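Local coordinates for DUF1780 domain-containing protein (Pseudomonas aeruginosa, PDB 1Y0K) that is of unknown function but is probably related to endonucleases of the PD-(D/E)XK kind, at residues Gln35-Ala40 / Ala180-Ala185; Glu48-Pro53 / Pro58-Lys63; Ala65-Phe70 / Pro190-Ala195. All coordinates share one frame; numbering follows the deposited sequence.

Contact 1. Residues Gln35-Ala40 / Ala180-Ala185; sequences QRFLEA and ARVLFA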
# COMPACT_ATOMS: atom_id res chain seq x y z
N GLN A 35 4.48 1.24 -9.12
CA GLN A 35 5.62 2.10 -9.42
C GLN A 35 5.96 3.03 -8.26
O GLN A 35 7.12 3.18 -7.91
CB GLN A 35 5.38 2.92 -10.69
CG GLN A 35 5.54 2.12 -11.96
CD GLN A 35 5.48 3.01 -13.19
OE1 GLN A 35 6.23 3.99 -13.29
NE2 GLN A 35 4.60 2.70 -14.10
N ARG A 36 4.94 3.66 -7.67
CA ARG A 36 5.15 4.57 -6.53
C ARG A 36 5.80 3.84 -5.36
O ARG A 36 6.70 4.37 -4.69
CB ARG A 36 3.83 5.21 -6.08
CG ARG A 36 3.10 6.11 -7.13
CD ARG A 36 3.95 7.30 -7.68
NE ARG A 36 5.01 6.95 -8.65
CZ ARG A 36 4.81 6.53 -9.90
NH1 ARG A 36 5.86 6.27 -10.68
NH2 ARG A 36 3.59 6.35 -10.38
N PHE A 37 5.36 2.61 -5.12
CA PHE A 37 5.91 1.77 -4.04
C PHE A 37 7.37 1.42 -4.31
O PHE A 37 8.22 1.56 -3.42
CB PHE A 37 5.04 0.51 -3.92
CG PHE A 37 5.51 -0.49 -2.91
CD1 PHE A 37 5.61 -0.16 -1.56
CD2 PHE A 37 5.80 -1.80 -3.31
CE1 PHE A 37 6.01 -1.10 -0.63
CE2 PHE A 37 6.21 -2.76 -2.38
CZ PHE A 37 6.31 -2.40 -1.02
N LEU A 38 7.68 0.98 -5.52
CA LEU A 38 9.06 0.63 -5.88
C LEU A 38 9.97 1.86 -5.79
O LEU A 38 11.11 1.76 -5.32
CB LEU A 38 9.12 -0.01 -7.28
CG LEU A 38 8.40 -1.36 -7.42
CD1 LEU A 38 8.38 -1.79 -8.89
CD2 LEU A 38 9.03 -2.44 -6.54
N GLU A 39 9.46 3.01 -6.23
CA GLU A 39 10.19 4.28 -6.09
C GLU A 39 10.46 4.63 -4.63
O GLU A 39 11.56 5.07 -4.30
CB GLU A 39 9.46 5.41 -6.81
CG GLU A 39 9.52 5.24 -8.31
CD GLU A 39 8.63 6.21 -9.03
OE1 GLU A 39 7.96 7.03 -8.36
OE2 GLU A 39 8.59 6.15 -10.28
N ALA A 40 9.48 4.39 -3.76
CA ALA A 40 9.66 4.59 -2.32
C ALA A 40 10.79 3.74 -1.76
O ALA A 40 11.53 4.19 -0.88
CB ALA A 40 8.37 4.30 -1.58
N ALA A 180 5.73 4.84 2.83
CA ALA A 180 5.60 3.44 2.41
C ALA A 180 6.17 2.56 3.51
O ALA A 180 7.08 2.96 4.25
CB ALA A 180 6.33 3.21 1.11
N ARG A 181 5.60 1.36 3.65
CA ARG A 181 6.11 0.41 4.62
C ARG A 181 5.76 -1.01 4.19
O ARG A 181 4.62 -1.27 3.78
CB ARG A 181 5.52 0.68 6.01
CG ARG A 181 5.98 -0.30 7.08
CD ARG A 181 5.34 0.01 8.43
NE ARG A 181 5.70 -0.99 9.44
CZ ARG A 181 6.76 -0.90 10.24
NH1 ARG A 181 7.56 0.16 10.21
NH2 ARG A 181 7.01 -1.87 11.11
N VAL A 182 6.74 -1.90 4.27
CA VAL A 182 6.47 -3.33 4.16
C VAL A 182 6.08 -3.81 5.57
O VAL A 182 6.90 -3.74 6.50
CB VAL A 182 7.73 -4.09 3.65
CG1 VAL A 182 7.46 -5.60 3.60
CG2 VAL A 182 8.14 -3.57 2.27
N LEU A 183 4.83 -4.25 5.73
CA LEU A 183 4.34 -4.68 7.05
C LEU A 183 4.86 -6.05 7.44
O LEU A 183 5.26 -6.26 8.59
CB LEU A 183 2.80 -4.67 7.13
CG LEU A 183 2.11 -3.32 6.93
CD1 LEU A 183 0.63 -3.43 7.28
CD2 LEU A 183 2.77 -2.23 7.77
N PHE A 184 4.84 -6.98 6.49
CA PHE A 184 5.46 -8.29 6.68
C PHE A 184 5.76 -8.92 5.34
O PHE A 184 5.17 -8.57 4.33
CB PHE A 184 4.59 -9.23 7.56
CG PHE A 184 3.33 -9.75 6.89
CD1 PHE A 184 3.37 -10.87 6.05
CD2 PHE A 184 2.10 -9.16 7.16
CE1 PHE A 184 2.21 -11.37 5.46
CE2 PHE A 184 0.92 -9.66 6.59
CZ PHE A 184 0.97 -10.76 5.74
N ALA A 185 6.71 -9.86 5.33
CA ALA A 185 7.02 -10.59 4.11
C ALA A 185 7.65 -11.92 4.50
O ALA A 185 8.64 -11.95 5.24
CB ALA A 185 7.96 -9.80 3.23
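Phe37 and Ala40, one turn apart near the C-terminal end of helix 26-40, meet Ala180 and Val182 of strand 179-185. The helix runs over the strand at a right angle (-90°), with 8.9 Å between the two short axes. Earlier in the segment, Arg36 is turned to a different use. Its guanidinium grips Glu39 side-on, with Arg36 NE to Glu39 OE1 at 3.0 Å and Arg36 NH1 to Glu39 OE2 at 2.8 Å. Both oxygens lie close to the guanidinium plane, yet the nitrogens meet the carboxylate from well above its own plane. Trp32 lies against Arg36 in a cation-pi contact.

Phe37 comes next and carries most of the helix's share of the contact. With CG anti to the backbone N (chi1 177°), the ring extends from the helix and presents its rim to the strand. Phe37 CZ meets Val182 CG2 at 3.9 Å, near the ring plane, the two side chains running roughly perpendicular. Further round the same rim, Phe37 CD1 is 4.4 Å from Ala180 CB. Ser173 of the adjacent strand and Leu193 of helix 191-194 also touch this ring, which is buried. Glu39, besides holding Arg36, receives a hydrogen bond on OE2 from Tyr45 OH. At Ala40 the backbones come nearest, 6.3 Å between its CA and that of Ala180, and the methyls meet head-on, CB to CB at 3.5 Å.

A helix laid across a mixed sheet is consistent with the alpha/beta core of PD-(D/E)XK proteins. The chemistry here is wholly apolar: small residues permit the close approach at one end, and an aromatic rim fills the wider gap beside it, while the Arg36-Glu39 ion pair takes no part in it.

Contact 2. Residues Glu48-Pro53 / Pro58-Lys63; sequences EDFAAP and PDVLFK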
# COMPACT_ATOMS: atom_id res chain seq x y z
N GLU A 48 8.88 -2.39 -19.01
CA GLU A 48 8.61 -3.75 -19.46
C GLU A 48 8.54 -4.78 -18.32
O GLU A 48 8.05 -5.90 -18.52
CB GLU A 48 9.67 -4.19 -20.48
CG GLU A 48 11.11 -3.91 -20.04
CD GLU A 48 11.67 -2.56 -20.56
OE1 GLU A 48 10.92 -1.55 -20.66
OE2 GLU A 48 12.88 -2.53 -20.86
N ASP A 49 9.04 -4.42 -17.14
CA ASP A 49 9.02 -5.33 -15.99
C ASP A 49 7.63 -5.61 -15.42
O ASP A 49 7.46 -6.58 -14.69
CB ASP A 49 9.92 -4.83 -14.87
CG ASP A 49 11.39 -4.78 -15.25
OD1 ASP A 49 11.82 -5.58 -16.12
OD2 ASP A 49 12.12 -3.97 -14.65
N PHE A 50 6.65 -4.76 -15.71
CA PHE A 50 5.29 -4.97 -15.21
C PHE A 50 4.45 -5.74 -16.21
O PHE A 50 4.49 -5.47 -17.41
CB PHE A 50 4.62 -3.62 -14.89
CG PHE A 50 5.42 -2.77 -13.97
CD1 PHE A 50 6.25 -1.77 -14.48
CD2 PHE A 50 5.39 -2.98 -12.60
CE1 PHE A 50 7.01 -0.99 -13.63
CE2 PHE A 50 6.14 -2.21 -11.74
CZ PHE A 50 6.96 -1.21 -12.26
N ALA A 51 3.69 -6.72 -15.71
CA ALA A 51 2.80 -7.50 -16.54
C ALA A 51 1.53 -7.85 -15.79
O ALA A 51 1.51 -7.87 -14.55
CB ALA A 51 3.49 -8.76 -17.04
N ALA A 52 0.45 -8.09 -16.53
CA ALA A 52 -0.78 -8.59 -15.92
C ALA A 52 -0.80 -10.12 -16.00
O ALA A 52 -0.36 -10.69 -17.01
CB ALA A 52 -1.99 -7.98 -16.60
N PRO A 53 -1.29 -10.79 -14.95
CA PRO A 53 -1.38 -12.25 -15.00
C PRO A 53 -2.58 -12.70 -15.81
O PRO A 53 -3.44 -11.88 -16.14
CB PRO A 53 -1.59 -12.63 -13.53
CG PRO A 53 -2.37 -11.50 -13.00
CD PRO A 53 -1.78 -10.27 -13.66
N PRO A 58 -3.08 -12.28 -8.82
CA PRO A 58 -2.95 -10.88 -8.41
C PRO A 58 -3.29 -9.89 -9.54
O PRO A 58 -3.97 -10.27 -10.50
CB PRO A 58 -1.47 -10.78 -8.05
CG PRO A 58 -0.80 -11.71 -9.04
CD PRO A 58 -1.78 -12.84 -9.26
N ASP A 59 -2.82 -8.65 -9.41
CA ASP A 59 -3.09 -7.60 -10.41
C ASP A 59 -1.89 -7.29 -11.28
O ASP A 59 -2.02 -7.13 -12.50
CB ASP A 59 -3.55 -6.31 -9.73
CG ASP A 59 -4.84 -6.48 -8.96
OD1 ASP A 59 -5.84 -6.97 -9.54
OD2 ASP A 59 -4.86 -6.12 -7.76
N VAL A 60 -0.72 -7.19 -10.64
CA VAL A 60 0.49 -6.76 -11.32
C VAL A 60 1.65 -7.67 -10.95
O VAL A 60 1.96 -7.84 -9.76
CB VAL A 60 0.84 -5.29 -10.96
CG1 VAL A 60 2.17 -4.88 -11.59
CG2 VAL A 60 -0.28 -4.33 -11.38
N LEU A 61 2.27 -8.27 -11.96
CA LEU A 61 3.49 -9.06 -11.76
C LEU A 61 4.72 -8.18 -11.92
O LEU A 61 4.81 -7.38 -12.84
CB LEU A 61 3.56 -10.23 -12.75
CG LEU A 61 2.33 -11.15 -12.87
CD1 LEU A 61 2.50 -12.15 -14.01
CD2 LEU A 61 2.07 -11.89 -11.57
N PHE A 62 5.66 -8.33 -11.00
CA PHE A 62 6.95 -7.64 -11.11
C PHE A 62 8.03 -8.48 -10.46
O PHE A 62 8.02 -8.67 -9.25
CB PHE A 62 6.90 -6.26 -10.43
CG PHE A 62 8.24 -5.59 -10.33
CD1 PHE A 62 8.79 -4.94 -11.43
CD2 PHE A 62 8.96 -5.60 -9.14
CE1 PHE A 62 10.05 -4.32 -11.35
CE2 PHE A 62 10.21 -4.98 -9.04
CZ PHE A 62 10.76 -4.34 -10.14
N LYS A 63 8.96 -8.99 -11.27
CA LYS A 63 10.14 -9.73 -10.78
C LYS A 63 9.87 -10.69 -9.60
O LYS A 63 10.50 -10.61 -8.53
CB LYS A 63 11.26 -8.75 -10.41
CG LYS A 63 11.70 -7.87 -11.56
CD LYS A 63 12.87 -6.97 -11.15
CE LYS A 63 13.32 -6.13 -12.34
NZ LYS A 63 14.66 -5.51 -12.15
O HOH W 1 9.13 -8.59 -14.00
O HOH W 2 14.76 -4.10 -14.52
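Ala51 and Leu61 pair through both their backbone polar groups. Leu61 N donates to Ala51 O at 2.7 Å, almost straight at 170°, whereas Ala51 N reaches Leu61 O at 3.2 Å, in the carbonyl plane and on a lone pair. That second oxygen also receives the CA-H of Phe50. Asp49 O lies 3.3 Å from Leu61 O, two acceptors side by side; it accepts a hydrogen bond from a water, which in turn accepts from Lys63 N. A second water donates to Asp49 OD2 and accepts from Lys63 NZ, bridging a salt bridge that is itself long at 3.9 Å between OD2 and NZ. The firmer partner of OD2 is Arg46 N.

These bonds close a short antiparallel beta hairpin at the edge of the mixed sheet. Toward the turn, Asp59 and Val60 form a classic bulge opposite Phe67, and Asp59 O turns to Trp27 NE1 while Asp59 OD2 accepts from Val69 N. Pro58 O, by contrast, is buried without a partner; Pro53 CG packs on it at 3.2 Å.

Phe62 CG stands anti to the backbone N (chi1 171°), which sets its ring beside that of Phe50. On the face that carries them the two rings lie nearly parallel (24°) but slid apart, centroids 5.3 Å. Asp49 CB touches the edge of the Phe62 ring, and Lys63 CG sits over one of its faces.

Contact 3. Residues Ala65-Phe70 / Pro190-Ala195; sequences AGFEVF and PEFLRA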
# COMPACT_ATOMS: atom_id res chain seq x y z
N ALA A 65 7.28 -10.87 -7.71
CA ALA A 65 6.16 -10.36 -6.90
C ALA A 65 4.84 -10.54 -7.64
O ALA A 65 4.78 -10.40 -8.86
CB ALA A 65 6.36 -8.89 -6.52
N GLY A 66 3.79 -10.85 -6.88
CA GLY A 66 2.44 -10.92 -7.42
C GLY A 66 1.64 -9.88 -6.66
O GLY A 66 1.01 -10.19 -5.65
N PHE A 67 1.68 -8.65 -7.13
CA PHE A 67 1.07 -7.55 -6.38
C PHE A 67 -0.43 -7.55 -6.54
O PHE A 67 -0.95 -7.36 -7.65
CB PHE A 67 1.63 -6.20 -6.81
CG PHE A 67 3.01 -5.90 -6.27
CD1 PHE A 67 3.28 -5.95 -4.90
CD2 PHE A 67 4.02 -5.52 -7.14
CE1 PHE A 67 4.55 -5.65 -4.41
CE2 PHE A 67 5.29 -5.20 -6.66
CZ PHE A 67 5.56 -5.27 -5.29
N GLU A 68 -1.12 -7.74 -5.41
CA GLU A 68 -2.57 -7.65 -5.32
C GLU A 68 -2.87 -6.28 -4.73
O GLU A 68 -2.66 -6.04 -3.54
CB GLU A 68 -3.08 -8.79 -4.44
CG GLU A 68 -4.55 -8.73 -4.02
CD GLU A 68 -5.50 -9.12 -5.12
OE1 GLU A 68 -5.06 -9.30 -6.28
OE2 GLU A 68 -6.71 -9.26 -4.79
N VAL A 69 -3.33 -5.38 -5.58
CA VAL A 69 -3.40 -3.95 -5.23
C VAL A 69 -4.80 -3.56 -4.79
O VAL A 69 -5.79 -3.87 -5.46
CB VAL A 69 -2.95 -3.09 -6.43
CG1 VAL A 69 -3.13 -1.60 -6.14
CG2 VAL A 69 -1.48 -3.41 -6.76
N PHE A 70 -4.90 -2.88 -3.65
CA PHE A 70 -6.20 -2.37 -3.22
C PHE A 70 -6.08 -0.96 -2.65
O PHE A 70 -4.99 -0.52 -2.29
CB PHE A 70 -6.90 -3.33 -2.26
CG PHE A 70 -6.23 -3.49 -0.93
CD1 PHE A 70 -6.78 -2.90 0.21
CD2 PHE A 70 -5.08 -4.28 -0.79
CE1 PHE A 70 -6.19 -3.07 1.47
CE2 PHE A 70 -4.46 -4.45 0.47
CZ PHE A 70 -5.01 -3.84 1.60
N PRO A 190 9.74 -11.88 -2.62
CA PRO A 190 10.86 -11.21 -3.28
C PRO A 190 11.81 -10.55 -2.30
O PRO A 190 11.39 -9.98 -1.29
CB PRO A 190 10.17 -10.15 -4.13
CG PRO A 190 8.90 -10.79 -4.53
CD PRO A 190 8.47 -11.62 -3.34
N GLU A 191 13.11 -10.62 -2.60
CA GLU A 191 14.11 -10.09 -1.68
C GLU A 191 13.94 -8.60 -1.39
O GLU A 191 14.20 -8.16 -0.26
CB GLU A 191 15.51 -10.41 -2.21
CG GLU A 191 16.63 -10.01 -1.28
CD GLU A 191 17.93 -9.82 -2.02
OE1 GLU A 191 17.87 -9.32 -3.17
OE2 GLU A 191 18.99 -10.16 -1.47
N PHE A 192 13.48 -7.82 -2.38
CA PHE A 192 13.29 -6.38 -2.17
C PHE A 192 12.24 -6.06 -1.10
O PHE A 192 12.34 -5.05 -0.42
CB PHE A 192 13.05 -5.60 -3.48
CG PHE A 192 11.71 -5.85 -4.13
CD1 PHE A 192 10.58 -5.11 -3.74
CD2 PHE A 192 11.57 -6.79 -5.15
CE1 PHE A 192 9.33 -5.34 -4.35
CE2 PHE A 192 10.32 -7.02 -5.77
CZ PHE A 192 9.21 -6.29 -5.36
N LEU A 193 11.26 -6.94 -0.95
CA LEU A 193 10.31 -6.81 0.16
C LEU A 193 10.96 -7.13 1.51
O LEU A 193 10.88 -6.35 2.45
CB LEU A 193 9.08 -7.69 -0.08
CG LEU A 193 8.19 -7.23 -1.24
CD1 LEU A 193 7.08 -8.24 -1.52
CD2 LEU A 193 7.61 -5.84 -0.98
N ARG A 194 11.63 -8.28 1.58
CA ARG A 194 12.27 -8.71 2.82
C ARG A 194 13.33 -7.73 3.31
O ARG A 194 13.45 -7.48 4.51
CB ARG A 194 12.84 -10.12 2.64
CG ARG A 194 11.72 -11.17 2.69
CD ARG A 194 12.22 -12.60 2.67
NE ARG A 194 12.84 -12.91 1.39
CZ ARG A 194 14.16 -13.00 1.21
NH1 ARG A 194 14.99 -12.80 2.23
NH2 ARG A 194 14.64 -13.27 0.01
N ALA A 195 14.06 -7.15 2.35
CA ALA A 195 15.11 -6.17 2.64
C ALA A 195 14.61 -4.90 3.32
O ALA A 195 15.39 -4.19 3.97
CB ALA A 195 15.84 -5.81 1.36
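Pro190 and Phe192 are the residues that bring helix 191-194 against the start of strand 65-73. Pro190 occupies the N-cap position, immediately ahead of the helix, and its ring covers Ala65: Pro190 CG lies 3.6 Å from Ala65 N and 3.7 Å from Ala65 CB. Pro190 O receives weak bonds from Leu193 N at 3.1 Å and Arg194 N at 3.3 Å as the helix begins. Arg170 packs on the same ring.

Phe192 follows. Its CG stands between the backbone N and the carbonyl carbon (chi1 71°), and this swings the ring toward the strand, CZ leading. Phe192 CZ has two neighbours: Ala65 CB at 4.0 Å and Phe67 CZ at 3.8 Å. The two aromatic side chains approach from opposite directions, and Phe67 CZ arrives at the edge of the Phe192 ring, near its plane. Within the strand, Ala65 CB lies over one face of the Phe67 ring, offset toward its rim; the methyl sits beside the point where the two rings meet, touching both. Leu38 of helix 26-40 and Val43 also touch Phe192. Leu193 also faces the strand, at a longer distance, and packs on Phe37.

Strand 65-73 is held to its sheet by other partners, among them Asp140, whose OD2 takes Gly66 N. What joins the short helix to it is apolar contact: the proline ring and Phe192 CZ both rest on the Ala65 methyl, while the Phe192 edge meets Phe67, an arrangement dependent on shape rather than on directed bonds.

From the N terminus, helix 26-40 supplies the first half of contact 1. The chain then turns back on itself in contact 2, a short hairpin completed well before contact 1 is. Contact 3 opens directly afterwards on strand 65-73, next to strand 60-62 in the sheet and bonded to it by Phe67 N to Val60 O. Over a hundred residues later, strand 179-185 closes contact 1, and helix 191-194 then closes contact 3; these two long loops cross. Leu38 packs on Phe50 and Phe62 of contact 2 and on Phe192 of contact 3, joining helix 26-40 to the hairpin edge and the late helix over one sheet.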